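Local coordinates for succinylglutamate desuccinylase (Chromobacterium violaceum, PDB 1YW4), which probably hydrolyses N-succinylglutamate to succinate and glutamate, the last step of the AST pathway of arginine degradation, with one zinc ion per subunit, at residues A[52-56]-A[88-92]. Residues are numbered along the deposited sequence; the frame is centred on the assembly and turned at random.
Sequences SCGVH and FANLD. With ZN (zinc ion), chain C.
Cys53 and Phe88 form a parallel beta bridge where strands 48-53 and 83-88 end side by side. These are C-terminal strand ends in the catalytic domain of the AspA/AstE family, which belongs to the zinc exopeptidase clan. The amide N of Ala89 donates to Cys53 O at 2.9 Å, nearly in line with the carbonyl. One residue on, Asn90 N donates to Gly54 O, also at 2.9 Å, but from above the carbonyl plane. The pairing thus runs past the strands into the loops. Gly54 has a positive phi of 71°, and the chain turns there toward the metal site.

Cys53 and Phe88 point to the same face of the sheet, which helices 61-75 and 7-12 cover. With chi1 at 57°, Cys53 SG sits between its own N and carbonyl carbon and lies 3.6 Å from Phe88 CD2. The sulfur meets the ring obliquely, 63° off the normal. Ala89 CB packs against Val55, 3.6 Å from CG2. The other branch of Val55, CG1, lies over one face of the His56 ring. His56 ND1 binds the zinc at 2.3 Å; Glu59 and His149 also bind it, and NE2 is hydrogen-bonded to Asp104.

Asn90 is the N-cap of helix 91-96. Its OD1 accepts from Ala93 N, capping the first turn. ND2 donates to Glu121 and to a water at 3.1 Å. That same water donates to Val55 O, 2.8 Å away, and so links the cap to the residue before the zinc ligand.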
ATOM      1  N   SER A  52      -5.821  19.855  22.357  1.00 10.22           N
ATOM      2  CA  SER A  52      -4.544  20.237  22.918  1.00 10.37           C
ATOM      3  C   SER A  52      -3.845  21.120  21.890  1.00  9.78           C
ATOM      4  O   SER A  52      -3.945  20.889  20.683  1.00 10.14           O
ATOM      5  CB  SER A  52      -3.710  18.997  23.261  1.00  8.48           C
ATOM      6  OG  SER A  52      -3.527  18.157  22.138  1.00  8.44           O
ATOM      7  N   CYS A  53      -3.183  22.166  22.373  1.00  9.93           N
ATOM      8  CA  CYS A  53      -2.470  23.086  21.497  1.00 10.98           C
ATOM      9  C   CYS A  53      -1.235  23.563  22.229  1.00 11.40           C
ATOM     10  O   CYS A  53      -1.134  23.400  23.442  1.00 10.53           O
ATOM     11  CB  CYS A  53      -3.355  24.283  21.136  1.00 12.12           C
ATOM     12  SG  CYS A  53      -3.994  25.212  22.541  1.00 16.30           S
ATOM     13  N   GLY A  54      -0.284  24.140  21.506  1.00 11.38           N
ATOM     14  CA  GLY A  54       0.908  24.607  22.179  1.00 11.17           C
ATOM     15  C   GLY A  54       1.806  23.485  22.677  1.00 12.89           C
ATOM     16  O   GLY A  54       2.568  23.693  23.616  1.00 12.50           O
ATOM     17  N   VAL A  55       1.692  22.288  22.100  1.00 13.29           N
ATOM     18  CA  VAL A  55       2.591  21.201  22.486  1.00 13.51           C
ATOM     19  C   VAL A  55       3.966  21.773  22.133  1.00 12.39           C
ATOM     20  O   VAL A  55       4.961  21.539  22.830  1.00 11.82           O
ATOM     21  CB  VAL A  55       2.311  19.910  21.672  1.00 15.81           C
ATOM     22  CG1 VAL A  55       3.509  18.966  21.740  1.00 16.98           C
ATOM     23  CG2 VAL A  55       1.078  19.200  22.247  1.00 16.06           C
ATOM     24  N   HIS A  56       3.990  22.531  21.037  1.00  8.66           N
ATOM     25  CA  HIS A  56       5.177  23.239  20.576  1.00 11.99           C
ATOM     26  C   HIS A  56       4.792  24.710  20.797  1.00 11.19           C
ATOM     27  O   HIS A  56       3.796  25.191  20.254  1.00 11.05           O
ATOM     28  CB  HIS A  56       5.454  22.912  19.102  1.00 11.50           C
ATOM     29  CG  HIS A  56       5.962  21.518  18.900  1.00 13.11           C
ATOM     30  ND1 HIS A  56       5.541  20.712  17.865  1.00 14.66           N
ATOM     31  CD2 HIS A  56       6.808  20.767  19.642  1.00 14.00           C
ATOM     32  CE1 HIS A  56       6.098  19.521  17.983  1.00 14.45           C
ATOM     33  NE2 HIS A  56       6.872  19.527  19.054  1.00 17.08           N
ATOM     34  N   PHE A  88      -3.300  23.690  27.181  1.00  9.41           N
ATOM     35  CA  PHE A  88      -2.268  24.559  26.628  1.00 10.79           C
ATOM     36  C   PHE A  88      -1.082  23.730  27.132  1.00 12.29           C
ATOM     37  O   PHE A  88      -0.637  23.880  28.268  1.00 10.61           O
ATOM     38  CB  PHE A  88      -2.324  25.941  27.286  1.00 12.12           C
ATOM     39  CG  PHE A  88      -3.567  26.723  26.941  1.00 13.49           C
ATOM     40  CD1 PHE A  88      -4.496  27.049  27.921  1.00 12.03           C
ATOM     41  CD2 PHE A  88      -3.834  27.075  25.619  1.00 11.94           C
ATOM     42  CE1 PHE A  88      -5.680  27.710  27.587  1.00 15.26           C
ATOM     43  CE2 PHE A  88      -5.018  27.738  25.270  1.00 11.94           C
ATOM     44  CZ  PHE A  88      -5.940  28.054  26.255  1.00 13.59           C
ATOM     45  N   ALA A  89      -0.611  22.837  26.268  1.00 12.56           N
ATOM     46  CA  ALA A  89       0.421  21.855  26.594  1.00 10.31           C
ATOM     47  C   ALA A  89       1.764  22.248  27.167  1.00 10.50           C
ATOM     48  O   ALA A  89       2.068  21.913  28.317  1.00 12.57           O
ATOM     49  CB  ALA A  89       0.621  20.928  25.407  1.00  7.51           C
ATOM     50  N   ASN A  90       2.585  22.922  26.379  1.00 12.68           N
ATOM     51  CA  ASN A  90       3.896  23.306  26.863  1.00 14.94           C
ATOM     52  C   ASN A  90       3.859  24.774  27.255  1.00 14.89           C
ATOM     53  O   ASN A  90       4.241  25.637  26.472  1.00 16.93           O
ATOM     54  CB  ASN A  90       4.942  23.067  25.770  1.00 15.60           C
ATOM     55  CG  ASN A  90       6.343  22.992  26.324  1.00 14.02           C
ATOM     56  OD1 ASN A  90       6.639  23.594  27.354  1.00 16.89           O
ATOM     57  ND2 ASN A  90       7.217  22.259  25.643  1.00 14.42           N
ATOM     58  N   LEU A  91       3.411  25.056  28.477  1.00 17.95           N
ATOM     59  CA  LEU A  91       3.295  26.438  28.950  1.00 19.44           C
ATOM     60  C   LEU A  91       4.569  27.265  28.892  1.00 18.89           C
ATOM     61  O   LEU A  91       4.555  28.403  28.411  1.00 15.77           O
ATOM     62  CB  LEU A  91       2.748  26.469  30.377  1.00 20.93           C
ATOM     63  CG  LEU A  91       1.256  26.174  30.549  1.00 22.87           C
ATOM     64  CD1 LEU A  91       0.953  26.012  32.042  1.00 21.07           C
ATOM     65  CD2 LEU A  91       0.422  27.302  29.946  1.00 21.11           C
ATOM     66  N   ASP A  92       5.662  26.707  29.399  1.00 19.86           N
ATOM     67  CA  ASP A  92       6.941  27.407  29.395  1.00 21.36           C
ATOM     68  C   ASP A  92       7.364  27.762  27.979  1.00 19.07           C
ATOM     69  O   ASP A  92       7.801  28.888  27.716  1.00 19.73           O
ATOM     70  CB  ASP A  92       8.007  26.540  30.066  1.00 27.49           C
ATOM     71  CG  ASP A  92       7.828  26.469  31.569  1.00 34.53           C
ATOM     72  OD1 ASP A  92       8.329  27.380  32.267  1.00 37.46           O
ATOM     73  OD2 ASP A  92       7.174  25.514  32.055  1.00 38.38           O
TER
HETATM   74 ZN    ZN C 501       4.109  20.887  16.067  1.00 28.91          ZN
HETATM   75  O   HOH W   1       7.652  20.927  22.918  1.00 11.03           O
HETATM   76  O   HOH W   2       4.279  20.943  13.744  1.00 15.54           O